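Local coordinates for protein glutamate racemase (PDB 3OUT) that belongs to the aspartate/glutamate/hydantoin racemase family of alpha/beta proteins and holds D-glutamic acid in a pocket of the model, at residues B[44-49]-B[78-83]; B[115-120]-B[147-152]; B[121-126]-B[141-146]; B[182-187]-B[194-199]. All blocks are in the same frame, centred on the assembly; numbering follows the deposited sequence.

Contact 1: residues B[44-49]-B[78-83]. With DGL (D-glutamic acid), chain E.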
loop_
_atom_site.group_PDB
_atom_site.type_symbol
_atom_site.label_atom_id
_atom_site.label_comp_id
_atom_site.label_asym_id
_atom_site.label_seq_id
_atom_site.Cartn_x
_atom_site.Cartn_y
_atom_site.Cartn_z
ATOM N N ILE B 44 -4.209 3.913 9.105
ATOM C CA ILE B 44 -4.587 4.963 10.057
ATOM C C ILE B 44 -3.403 5.317 10.987
ATOM O O ILE B 44 -2.534 4.483 11.291
ATOM C CB ILE B 44 -5.855 4.629 10.876
ATOM C CG1 ILE B 44 -5.721 3.310 11.674
ATOM C CG2 ILE B 44 -7.100 4.666 9.966
ATOM C CD1 ILE B 44 -6.965 3.012 12.582
ATOM N N PRO B 45 -3.363 6.562 11.462
ATOM C CA PRO B 45 -4.326 7.630 11.225
ATOM C C PRO B 45 -4.108 8.335 9.899
ATOM O O PRO B 45 -2.974 8.425 9.400
ATOM C CB PRO B 45 -4.057 8.601 12.371
ATOM C CG PRO B 45 -2.596 8.459 12.578
ATOM C CD PRO B 45 -2.294 7.008 12.351
ATOM N N TYR B 46 -5.172 8.886 9.331
ATOM C CA TYR B 46 -5.036 9.800 8.210
ATOM C C TYR B 46 -4.838 11.247 8.663
ATOM O O TYR B 46 -4.367 12.067 7.895
ATOM C CB TYR B 46 -6.292 9.754 7.352
ATOM C CG TYR B 46 -6.485 8.567 6.438
ATOM C CD1 TYR B 46 -5.983 7.295 6.736
ATOM C CD2 TYR B 46 -7.303 8.685 5.316
ATOM C CE1 TYR B 46 -6.259 6.205 5.910
ATOM C CE2 TYR B 46 -7.566 7.602 4.482
ATOM C CZ TYR B 46 -7.058 6.362 4.788
ATOM O OH TYR B 46 -7.403 5.356 3.921
ATOM N N GLY B 47 -5.195 11.549 9.905
ATOM C CA GLY B 47 -5.226 12.939 10.376
ATOM C C GLY B 47 -3.881 13.645 10.406
ATOM O O GLY B 47 -3.823 14.874 10.543
ATOM N N THR B 48 -2.797 12.873 10.364
ATOM C CA THR B 48 -1.438 13.387 10.417
ATOM C C THR B 48 -0.669 13.138 9.115
ATOM O O THR B 48 0.546 13.312 9.113
ATOM C CB THR B 48 -0.671 12.730 11.597
ATOM O OG1 THR B 48 -0.629 11.329 11.406
ATOM C CG2 THR B 48 -1.366 13.075 12.905
ATOM N N LYS B 49 -1.357 12.746 8.035
ATOM C CA LYS B 49 -0.722 12.445 6.742
ATOM C C LYS B 49 -0.891 13.646 5.793
ATOM O O LYS B 49 -1.654 14.563 6.083
ATOM C CB LYS B 49 -1.321 11.148 6.161
ATOM C CG LYS B 49 -1.299 9.877 7.062
ATOM C CD LYS B 49 0.112 9.450 7.467
ATOM C CE LYS B 49 0.177 8.444 8.680
ATOM N NZ LYS B 49 -0.579 7.125 8.490
ATOM N N ASN B 78 -14.022 13.018 8.637
ATOM C CA ASN B 78 -13.859 14.417 8.330
ATOM C C ASN B 78 -12.587 14.712 7.535
ATOM O O ASN B 78 -12.551 15.632 6.717
ATOM C CB ASN B 78 -13.830 15.269 9.602
ATOM C CG ASN B 78 -15.171 15.349 10.307
ATOM O OD1 ASN B 78 -15.949 16.324 10.122
ATOM N ND2 ASN B 78 -15.443 14.355 11.152
ATOM N N THR B 79 -11.547 13.930 7.775
ATOM C CA THR B 79 -10.243 14.133 7.140
ATOM C C THR B 79 -10.358 13.772 5.656
ATOM O O THR B 79 -9.966 14.551 4.802
ATOM C CB THR B 79 -9.100 13.311 7.849
ATOM O OG1 THR B 79 -9.040 13.672 9.232
ATOM C CG2 THR B 79 -7.773 13.514 7.141
ATOM N N ILE B 80 -10.951 12.623 5.335
ATOM C CA ILE B 80 -11.218 12.274 3.921
ATOM C C ILE B 80 -12.183 13.281 3.281
ATOM O O ILE B 80 -11.954 13.735 2.164
ATOM C CB ILE B 80 -11.769 10.834 3.792
ATOM C CG1 ILE B 80 -10.733 9.827 4.306
ATOM C CG2 ILE B 80 -12.131 10.502 2.310
ATOM C CD1 ILE B 80 -11.263 8.358 4.428
ATOM N N SER B 81 -13.234 13.656 4.000
ATOM C CA SER B 81 -14.173 14.666 3.441
ATOM C C SER B 81 -13.502 15.999 3.112
ATOM O O SER B 81 -13.835 16.657 2.130
ATOM C CB SER B 81 -15.290 14.938 4.439
ATOM O OG SER B 81 -16.110 13.763 4.675
ATOM N N ALA B 82 -12.611 16.434 3.977
ATOM C CA ALA B 82 -11.910 17.690 3.813
ATOM C C ALA B 82 -11.010 17.740 2.578
ATOM O O ALA B 82 -10.845 18.787 1.918
ATOM C CB ALA B 82 -11.029 17.943 5.041
ATOM N N ILE B 83 -10.366 16.606 2.309
ATOM C CA ILE B 83 -9.230 16.555 1.391
ATOM C C ILE B 83 -9.487 15.790 0.110
ATOM O O ILE B 83 -8.885 16.131 -0.915
ATOM C CB ILE B 83 -7.966 16.024 2.137
ATOM C CG1 ILE B 83 -7.504 17.103 3.119
ATOM C CG2 ILE B 83 -6.851 15.550 1.185
ATOM C CD1 ILE B 83 -6.654 16.596 4.315
HETATM N N DGL E . -9.874 8.212 11.799
HETATM C CA DGL E . -9.171 9.516 12.060
HETATM C C DGL E . -7.761 9.469 11.542
HETATM O O DGL E . -7.452 8.590 10.706
HETATM C CB DGL E . -9.833 10.720 11.398
HETATM C CG DGL E . -11.330 10.890 11.695
HETATM C CD DGL E . -11.917 12.219 11.264
HETATM O OE1 DGL E . -11.162 13.128 10.870
HETATM O OE2 DGL E . -13.169 12.354 11.370
HETATM O OXT DGL E . -6.932 10.345 11.888
#

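Contact 2: residues B[115-120]-B[147-152]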
loop_
_atom_site.group_PDB
_atom_site.type_symbol
_atom_site.label_atom_id
_atom_site.label_comp_id
_atom_site.label_asym_id
_atom_site.label_seq_id
_atom_site.Cartn_x
_atom_site.Cartn_y
_atom_site.Cartn_z
ATOM N N GLY B 115 -16.633 27.963 16.118
ATOM C CA GLY B 115 -15.369 27.300 16.307
ATOM C C GLY B 115 -15.383 25.917 15.688
ATOM O O GLY B 115 -16.410 25.268 15.615
ATOM N N VAL B 116 -14.205 25.477 15.263
ATOM C CA VAL B 116 -13.991 24.112 14.717
ATOM C C VAL B 116 -12.734 23.499 15.319
ATOM O O VAL B 116 -11.669 24.116 15.338
ATOM C CB VAL B 116 -13.815 24.157 13.197
ATOM C CG1 VAL B 116 -13.728 22.734 12.603
ATOM C CG2 VAL B 116 -15.013 24.852 12.566
ATOM N N ILE B 117 -12.862 22.251 15.747
ATOM C CA ILE B 117 -11.695 21.438 16.126
ATOM C C ILE B 117 -11.711 20.201 15.264
ATOM O O ILE B 117 -12.783 19.648 14.975
ATOM C CB ILE B 117 -11.633 21.038 17.630
ATOM C CG1 ILE B 117 -12.960 20.439 18.140
ATOM C CG2 ILE B 117 -11.225 22.280 18.466
ATOM C CD1 ILE B 117 -12.932 19.809 19.549
ATOM N N ALA B 118 -10.515 19.739 14.889
ATOM C CA ALA B 118 -10.392 18.594 13.999
ATOM C C ALA B 118 -8.955 18.139 13.950
ATOM O O ALA B 118 -8.087 18.743 14.571
ATOM C CB ALA B 118 -10.916 18.969 12.540
ATOM N N THR B 119 -8.698 17.120 13.151
ATOM C CA THR B 119 -7.317 16.663 12.968
ATOM C C THR B 119 -6.450 17.739 12.321
ATOM O O THR B 119 -6.943 18.657 11.646
ATOM C CB THR B 119 -7.215 15.425 12.080
ATOM O OG1 THR B 119 -7.671 15.768 10.757
ATOM C CG2 THR B 119 -7.994 14.211 12.609
ATOM N N PRO B 120 -5.136 17.625 12.509
ATOM C CA PRO B 120 -4.243 18.560 11.802
ATOM C C PRO B 120 -4.494 18.621 10.300
ATOM O O PRO B 120 -4.550 19.727 9.734
ATOM C CB PRO B 120 -2.838 18.020 12.178
ATOM C CG PRO B 120 -3.036 17.430 13.487
ATOM C CD PRO B 120 -4.371 16.732 13.396
ATOM N N GLY B 147 -4.296 17.601 17.742
ATOM C CA GLY B 147 -3.557 16.436 17.233
ATOM C C GLY B 147 -3.585 15.177 18.083
ATOM O O GLY B 147 -3.776 14.072 17.552
ATOM N N LEU B 148 -3.421 15.324 19.404
ATOM C CA LEU B 148 -3.360 14.171 20.297
ATOM C C LEU B 148 -4.683 13.470 20.536
ATOM O O LEU B 148 -4.679 12.297 20.954
ATOM C CB LEU B 148 -2.755 14.523 21.656
ATOM C CG LEU B 148 -2.284 13.404 22.607
ATOM C CD1 LEU B 148 -1.352 12.360 21.918
ATOM C CD2 LEU B 148 -1.576 14.016 23.826
ATOM N N PHE B 149 -5.813 14.125 20.245
ATOM C CA PHE B 149 -7.079 13.526 20.652
ATOM C C PHE B 149 -7.349 12.115 20.074
ATOM O O PHE B 149 -7.855 11.236 20.777
ATOM C CB PHE B 149 -8.263 14.427 20.270
ATOM C CG PHE B 149 -8.622 15.534 21.256
ATOM C CD1 PHE B 149 -7.973 15.730 22.472
ATOM C CD2 PHE B 149 -9.646 16.406 20.910
ATOM C CE1 PHE B 149 -8.385 16.727 23.342
ATOM C CE2 PHE B 149 -10.025 17.455 21.757
ATOM C CZ PHE B 149 -9.418 17.587 22.975
ATOM N N VAL B 150 -7.078 11.902 18.795
ATOM C CA VAL B 150 -7.378 10.629 18.179
ATOM C C VAL B 150 -6.680 9.471 18.890
ATOM O O VAL B 150 -7.333 8.508 19.306
ATOM C CB VAL B 150 -7.064 10.616 16.670
ATOM C CG1 VAL B 150 -6.995 9.208 16.112
ATOM C CG2 VAL B 150 -8.114 11.456 15.888
ATOM N N SER B 151 -5.361 9.541 19.046
ATOM C CA SER B 151 -4.641 8.444 19.716
ATOM C C SER B 151 -5.073 8.280 21.184
ATOM O O SER B 151 -5.242 7.175 21.667
ATOM C CB SER B 151 -3.146 8.661 19.614
ATOM O OG SER B 151 -2.505 7.525 20.211
HETATM N N MSE B 152 -5.250 9.401 21.869
HETATM C CA MSE B 152 -5.670 9.455 23.267
HETATM C C MSE B 152 -6.948 8.626 23.437
HETATM O O MSE B 152 -7.038 7.773 24.323
HETATM C CB MSE B 152 -5.906 10.933 23.685
HETATM C CG MSE B 152 -6.294 11.087 25.083
HETATM SE SE MSE B 152 -6.662 12.956 25.509
HETATM C CE MSE B 152 -8.438 12.973 24.665
#

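Contact 3: residues B[121-126]-B[141-146]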
loop_
_atom_site.group_PDB
_atom_site.type_symbol
_atom_site.label_atom_id
_atom_site.label_comp_id
_atom_site.label_asym_id
_atom_site.label_seq_id
_atom_site.Cartn_x
_atom_site.Cartn_y
_atom_site.Cartn_z
ATOM N N ALA B 121 -4.660 17.470 9.630
ATOM C CA ALA B 121 -4.952 17.472 8.188
ATOM C C ALA B 121 -6.225 18.241 7.862
ATOM O O ALA B 121 -6.240 19.044 6.940
ATOM C CB ALA B 121 -5.004 16.062 7.609
ATOM N N THR B 122 -7.282 18.028 8.643
ATOM C CA THR B 122 -8.531 18.694 8.363
ATOM C C THR B 122 -8.377 20.188 8.521
ATOM O O THR B 122 -8.881 20.946 7.702
ATOM C CB THR B 122 -9.662 18.124 9.257
ATOM O OG1 THR B 122 -9.855 16.742 8.928
ATOM C CG2 THR B 122 -11.005 18.919 9.146
ATOM N N ILE B 123 -7.792 20.629 9.633
ATOM C CA ILE B 123 -7.729 22.068 9.910
ATOM C C ILE B 123 -6.781 22.723 8.886
ATOM O O ILE B 123 -7.118 23.751 8.286
ATOM C CB ILE B 123 -7.257 22.366 11.342
ATOM C CG1 ILE B 123 -8.253 21.853 12.375
ATOM C CG2 ILE B 123 -7.001 23.893 11.503
ATOM C CD1 ILE B 123 -9.651 22.453 12.289
ATOM N N ASN B 124 -5.623 22.096 8.622
ATOM C CA ASN B 124 -4.665 22.646 7.665
ATOM C C ASN B 124 -5.211 22.684 6.242
ATOM O O ASN B 124 -4.823 23.536 5.463
ATOM C CB ASN B 124 -3.340 21.877 7.667
ATOM C CG ASN B 124 -2.576 22.038 8.946
ATOM O OD1 ASN B 124 -2.772 22.986 9.689
ATOM N ND2 ASN B 124 -1.710 21.072 9.227
ATOM N N SER B 125 -6.167 21.814 5.913
ATOM C CA SER B 125 -6.800 21.836 4.611
ATOM C C SER B 125 -7.706 23.054 4.431
ATOM O O SER B 125 -8.046 23.414 3.304
ATOM C CB SER B 125 -7.634 20.596 4.379
ATOM O OG SER B 125 -8.889 20.717 5.001
ATOM N N ASN B 126 -8.092 23.644 5.547
ATOM C CA ASN B 126 -9.052 24.768 5.589
ATOM C C ASN B 126 -10.473 24.433 5.133
ATOM O O ASN B 126 -11.301 25.356 4.932
ATOM C CB ASN B 126 -8.526 26.009 4.821
ATOM C CG ASN B 126 -9.208 27.301 5.268
ATOM O OD1 ASN B 126 -9.319 27.575 6.472
ATOM N ND2 ASN B 126 -9.651 28.114 4.290
ATOM N N VAL B 141 -15.055 32.251 11.519
ATOM C CA VAL B 141 -14.664 30.849 11.792
ATOM C C VAL B 141 -13.277 30.770 12.435
ATOM O O VAL B 141 -12.308 31.268 11.881
ATOM C CB VAL B 141 -14.694 29.995 10.522
ATOM C CG1 VAL B 141 -14.341 28.509 10.864
ATOM C CG2 VAL B 141 -16.049 30.073 9.823
ATOM N N TYR B 142 -13.233 30.216 13.646
ATOM C CA TYR B 142 -11.993 29.995 14.387
ATOM C C TYR B 142 -11.711 28.485 14.434
ATOM O O TYR B 142 -12.561 27.699 14.840
ATOM C CB TYR B 142 -12.146 30.515 15.798
ATOM C CG TYR B 142 -12.264 32.021 15.862
ATOM C CD1 TYR B 142 -11.133 32.836 15.760
ATOM C CD2 TYR B 142 -13.491 32.600 16.030
ATOM C CE1 TYR B 142 -11.251 34.228 15.845
ATOM C CE2 TYR B 142 -13.634 33.979 16.107
ATOM C CZ TYR B 142 -12.518 34.780 16.017
ATOM O OH TYR B 142 -12.710 36.144 16.125
ATOM N N SER B 143 -10.528 28.108 13.982
ATOM C CA SER B 143 -10.185 26.702 13.850
ATOM C C SER B 143 -8.921 26.383 14.619
ATOM O O SER B 143 -7.959 27.177 14.610
ATOM C CB SER B 143 -9.958 26.386 12.380
ATOM O OG SER B 143 -11.114 26.608 11.582
ATOM N N ASN B 144 -8.900 25.217 15.265
ATOM C CA ASN B 144 -7.700 24.767 15.979
ATOM C C ASN B 144 -7.553 23.246 15.882
ATOM O O ASN B 144 -8.468 22.541 16.226
ATOM C CB ASN B 144 -7.735 25.194 17.448
ATOM C CG ASN B 144 -6.343 25.289 18.078
ATOM O OD1 ASN B 144 -5.385 25.703 17.422
ATOM N ND2 ASN B 144 -6.242 24.934 19.370
ATOM N N PRO B 145 -6.361 22.753 15.451
ATOM C CA PRO B 145 -6.156 21.299 15.446
ATOM C C PRO B 145 -6.013 20.723 16.869
ATOM O O PRO B 145 -5.556 21.415 17.779
ATOM C CB PRO B 145 -4.872 21.134 14.634
ATOM C CG PRO B 145 -4.166 22.350 14.765
ATOM C CD PRO B 145 -5.165 23.462 14.988
ATOM N N CYS B 146 -6.432 19.468 17.068
ATOM C CA CYS B 146 -6.298 18.802 18.361
ATOM C C CYS B 146 -5.556 17.496 18.155
ATOM O O CYS B 146 -6.112 16.413 18.361
ATOM C CB CYS B 146 -7.653 18.529 18.979
ATOM S SG CYS B 146 -8.641 20.037 19.361
#

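Contact 4: residues B[182-187]-B[194-199]. With DGL (D-glutamic acid), chain E.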
loop_
_atom_site.group_PDB
_atom_site.type_symbol
_atom_site.label_atom_id
_atom_site.label_comp_id
_atom_site.label_asym_id
_atom_site.label_seq_id
_atom_site.Cartn_x
_atom_site.Cartn_y
_atom_site.Cartn_z
ATOM N N LEU B 182 -19.289 25.002 18.789
ATOM C CA LEU B 182 -18.015 24.351 18.485
ATOM C C LEU B 182 -18.331 23.085 17.688
ATOM O O LEU B 182 -18.994 22.162 18.201
ATOM C CB LEU B 182 -17.272 23.964 19.769
ATOM C CG LEU B 182 -15.894 23.319 19.518
ATOM C CD1 LEU B 182 -14.831 24.259 18.901
ATOM C CD2 LEU B 182 -15.316 22.702 20.793
ATOM N N ILE B 183 -17.820 23.016 16.457
ATOM C CA ILE B 183 -17.954 21.810 15.640
ATOM C C ILE B 183 -16.942 20.775 16.090
ATOM O O ILE B 183 -15.710 21.015 16.081
ATOM C CB ILE B 183 -17.788 22.084 14.132
ATOM C CG1 ILE B 183 -18.889 23.043 13.652
ATOM C CG2 ILE B 183 -17.893 20.780 13.308
ATOM C CD1 ILE B 183 -18.764 23.449 12.210
ATOM N N LEU B 184 -17.475 19.612 16.473
ATOM C CA LEU B 184 -16.656 18.433 16.764
ATOM C C LEU B 184 -16.306 17.750 15.407
ATOM O O LEU B 184 -16.960 16.745 14.950
ATOM C CB LEU B 184 -17.428 17.482 17.692
ATOM C CG LEU B 184 -17.853 18.085 19.027
ATOM C CD1 LEU B 184 -18.504 16.985 19.902
ATOM C CD2 LEU B 184 -16.654 18.777 19.729
ATOM N N GLY B 185 -15.319 18.344 14.738
ATOM C CA GLY B 185 -14.972 18.025 13.349
ATOM C C GLY B 185 -14.028 16.846 13.159
ATOM O O GLY B 185 -13.257 16.815 12.211
ATOM N N CYS B 186 -14.165 15.864 14.042
ATOM C CA CYS B 186 -13.488 14.577 13.944
ATOM C C CYS B 186 -14.403 13.546 14.562
ATOM O O CYS B 186 -15.011 13.784 15.613
ATOM C CB CYS B 186 -12.178 14.642 14.680
ATOM S SG CYS B 186 -11.218 13.080 14.845
ATOM N N THR B 187 -14.504 12.391 13.933
ATOM C CA THR B 187 -15.398 11.330 14.422
ATOM C C THR B 187 -15.177 10.940 15.890
ATOM O O THR B 187 -16.117 10.466 16.563
ATOM C CB THR B 187 -15.206 10.021 13.606
ATOM O OG1 THR B 187 -13.816 9.669 13.576
ATOM C CG2 THR B 187 -15.653 10.180 12.222
ATOM N N GLU B 194 -18.313 15.319 27.082
ATOM C CA GLU B 194 -18.507 15.761 28.480
ATOM C C GLU B 194 -17.278 16.472 29.033
ATOM O O GLU B 194 -17.411 17.470 29.748
ATOM C CB GLU B 194 -18.894 14.594 29.391
ATOM C CG GLU B 194 -20.242 13.975 29.107
ATOM C CD GLU B 194 -20.660 12.906 30.146
ATOM O OE1 GLU B 194 -19.975 12.772 31.197
ATOM O OE2 GLU B 194 -21.700 12.217 29.911
ATOM N N SER B 195 -16.076 15.997 28.704
ATOM C CA SER B 195 -14.855 16.694 29.098
ATOM C C SER B 195 -14.732 18.014 28.361
ATOM O O SER B 195 -14.332 19.001 28.933
ATOM C CB SER B 195 -13.605 15.864 28.846
ATOM O OG SER B 195 -13.659 14.639 29.585
ATOM N N ILE B 196 -15.067 18.044 27.074
ATOM C CA ILE B 196 -15.013 19.294 26.317
ATOM C C ILE B 196 -15.963 20.338 26.938
ATOM O O ILE B 196 -15.589 21.481 27.121
ATOM C CB ILE B 196 -15.315 19.051 24.816
ATOM C CG1 ILE B 196 -14.195 18.205 24.205
ATOM C CG2 ILE B 196 -15.453 20.404 24.037
ATOM C CD1 ILE B 196 -14.440 17.711 22.788
ATOM N N ALA B 197 -17.179 19.914 27.237
ATOM C CA ALA B 197 -18.226 20.789 27.792
ATOM C C ALA B 197 -17.807 21.429 29.117
ATOM O O ALA B 197 -18.244 22.547 29.429
ATOM C CB ALA B 197 -19.472 20.015 27.986
ATOM N N LYS B 198 -16.973 20.734 29.895
ATOM C CA LYS B 198 -16.423 21.308 31.172
ATOM C C LYS B 198 -15.483 22.499 30.952
ATOM O O LYS B 198 -15.426 23.421 31.783
ATOM C CB LYS B 198 -15.624 20.271 31.977
ATOM C CG LYS B 198 -16.359 19.275 32.850
ATOM C CD LYS B 198 -15.315 18.343 33.492
ATOM C CE LYS B 198 -15.844 17.517 34.657
ATOM N NZ LYS B 198 -16.898 16.541 34.228
ATOM N N ILE B 199 -14.720 22.462 29.860
ATOM C CA ILE B 199 -13.724 23.484 29.546
ATOM C C ILE B 199 -14.314 24.665 28.757
ATOM O O ILE B 199 -13.956 25.830 28.975
ATOM C CB ILE B 199 -12.579 22.874 28.695
ATOM C CG1 ILE B 199 -12.003 21.592 29.333
ATOM C CG2 ILE B 199 -11.515 23.904 28.408
ATOM C CD1 ILE B 199 -11.702 21.660 30.837
HETATM N N DGL E . -9.874 8.212 11.799
HETATM C CA DGL E . -9.171 9.516 12.060
HETATM C C DGL E . -7.761 9.469 11.542
HETATM O O DGL E . -7.452 8.590 10.706
HETATM C CB DGL E . -9.833 10.720 11.398
HETATM C CG DGL E . -11.330 10.890 11.695
HETATM C CD DGL E . -11.917 12.219 11.264
HETATM O OE1 DGL E . -11.162 13.128 10.870
HETATM O OE2 DGL E . -13.169 12.354 11.370
HETATM O OXT DGL E . -6.932 10.345 11.888
#

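Contact 1: residues B[44-49]-B[78-83]
Tyr46 and Thr79 meet beside the bound D-glutamic acid, and each segment takes one end of that ligand. On the 44-49 side the two carboxylate oxygens next to CA are held by successive backbone amides: Tyr46 N donates to ligand O at 2.7 Å with an N-H...O angle of 161°, and Gly47 N reaches ligand OXT over 2.9 Å by a more bent path, 139°. At the far end, ligand OE2 takes both Asn78 N, at 2.9 Å, and the side-chain Asn78 ND2, at 3.0 Å. Ligand OE1 is bound to Thr79 OG1 at 2.7 Å, and Thr79 N adds a weak bond.

The first torsion of Thr79, -57°, splits its branches between two tasks. It sets OG1 beside the backbone N, on the ligand side, while CG2 lies 3.8 Å from Tyr46 O. Next along, the Tyr46 ring approaches the Ile80 side chain obliquely, CD2 standing 3.8 Å from Ile80 CG1.

Further out, Asp40 takes the Tyr46 hydroxyl, Tyr128 meets Asn78 OD1, and the hydroxyls of Thr119 and Thr122 hydrogen-bond Thr79 OG1. The loop turns through a cis peptide before Pro45 and a type I turn from Tyr46 to Lys49. Lys49 NZ holds Pro45 O and also bonds backbone oxygens of Ala42 and Ile44 of the second subunit.

Backbone amides thus do much of the binding at both ends. The distal carboxylate sits at the first turn of helix 78-92, where the helix dipole would probably favour its negative charge.

Contact 2: residues B[115-120]-B[147-152]
Gly147 and Pro120 touch where two beta-alpha connections of a parallel alpha/beta sheet run side by side: strand 113-118 leads into helix 120-125, and the neighbouring strand 140-145 leads into helix 149-154. The contact is small, apolar and mostly buried.

Gly147 comes first. Its CA lies 3.9 Å from Pro120 CG, and Pro120 CD is equally near, so the CG-CD edge of the ring rests against the Gly147 backbone. Leu148 points away and packs on Leu148 of the second subunit.

Phe149 points back at the strand. Ile117 reaches it with the end of its longer branch, CD1 arriving 4.3 Å from Phe149 CE2, at the edge of the ring and near its plane. Ile117 has an extended second torsion, 171°, which carries CD1 out from the strand to that edge. Two further aromatics, Tyr170 and Tyr189, make edge-to-face contacts with the same phenylalanine, which also packs on Val166 and Ala167 of helix 161-171.

One residue on, Val150 faces Thr119, a residue of the D-glutamic acid pocket that sits at the N-cap of helix 120-125. Thr119 OG1 caps a backbone N in the first turn of that helix and is also engaged with the hydroxyls of Thr79 and Thr122. The methyl packs across the contact, Thr119 CG2 lying 4.3 Å from Val150 CG2.

Contact 3: residues B[121-126]-B[141-146]
The flat peptide group joining Asn144 to Pro145 has the side chain of Ile123 over one of its faces. Ile123 CG1 stands 3.8 Å from Asn144 C and 3.7 Å from Pro145 N, almost straight above the plane, so the isoleucine lies on the amide rather than at its rim. The Pro145 ring continues the peptide plane, and on the same face Ile123 CG2 lies over it at Pro145 CD, 4.0 Å away. The two side chains run at about a right angle to each other.

Ile123 supplies nearly all of the helix's share. Its first two torsions, -65° and -60°, fold the longer branch so that CD1 turns along the strand and comes within 3.9 Å of Ser143 CB, while CG2 touches the same carbon from the other branch. The isoleucine therefore straddles Ser143 and Pro145, the residues before and after Asn144. The Asn144 side chain departs on the other side, where ND2 donates to Tyr170 O.

Nearby, Ser125 OG hydrogen-bonds Thr122 O at 2.7 Å, in the last turn of the helix. Beyond it Asn126 takes positive phi, and its ND2 bonds Glu69 and Asp67 of the third subunit.

The short segments run roughly antiparallel, at 144° with axes 7.6 Å apart. This is the packing of a helix on its parallel sheet: strand 140-145 is the outermost strand on one side within this chain, and Ile123 also covers Ala118 of the adjoining strand 113-118.

Contact 4: residues B[182-187]-B[194-199]
Thr187 N donates to OE2 of D-glutamic acid, which Asn78 also binds, over 2.9 Å at an N-H...O angle of 164°. The Thr187 side chain closes in around the same end of the ligand. A first torsion of 52° tucks OG1 in between the two backbone bonds, and from there Thr187 OG1 lies 3.3 Å from ligand CG, with the methyl CG2 3.4 Å from ligand OE2. Just before it, Cys186 extends SG, anti to its own N at 174°, to 3.7 Å from ligand CD.

Behind this polar end, the segment packs on helix 193-199, all of it through Ile196, which meets two alternate residues of the strand. Ile196 CG2 touches Leu182, whose CD2 is 4.0 Å away, the two side chains crossing at about a right angle. The longer branch of Ile196 stretches out to Leu184, placing CD1 3.9 Å from Leu184 CD2, and there the two side chains run alongside, pointing opposite ways. Leu171 and Leu204 pack on Ile196 as well, and Ile117 of the adjoining strand touches both Leu182 and Leu184.

Between the two halves the chain bends sharply, Leu184 being the centre of an inverse gamma turn that takes the backbone off the strand toward the ligand. The arrangement is that of a beta-alpha-beta unit, strand 181-184, helix 193-199 and strand 203-205, with a ligand-binding loop at the C-terminal end of its first strand.

In the fold
From the N terminus, the chain first closes a loop of 28 residues at contact 1, joining the loop after strand 35-39 to the start of helix 78-92. After strand 97-99 it enters the four-stranded sheet. Contact 2 closes the next loop, and contact 3 is nested inside it, since helix 120-125 and strand 140-145 both lie between strand 113-118 and helix 149-154. Contact 4 follows in series as a short local closure. Strands 140-145, 113-118 and 181-184 are neighbours, so contacts 2, 3 and 4 share one sheet. Contact 1 belongs to a loop and a helix that follow strands 35-39 and 72-75 of the six-stranded sheet. Both contact 1 and contact 4 hydrogen-bond D-glutamic acid.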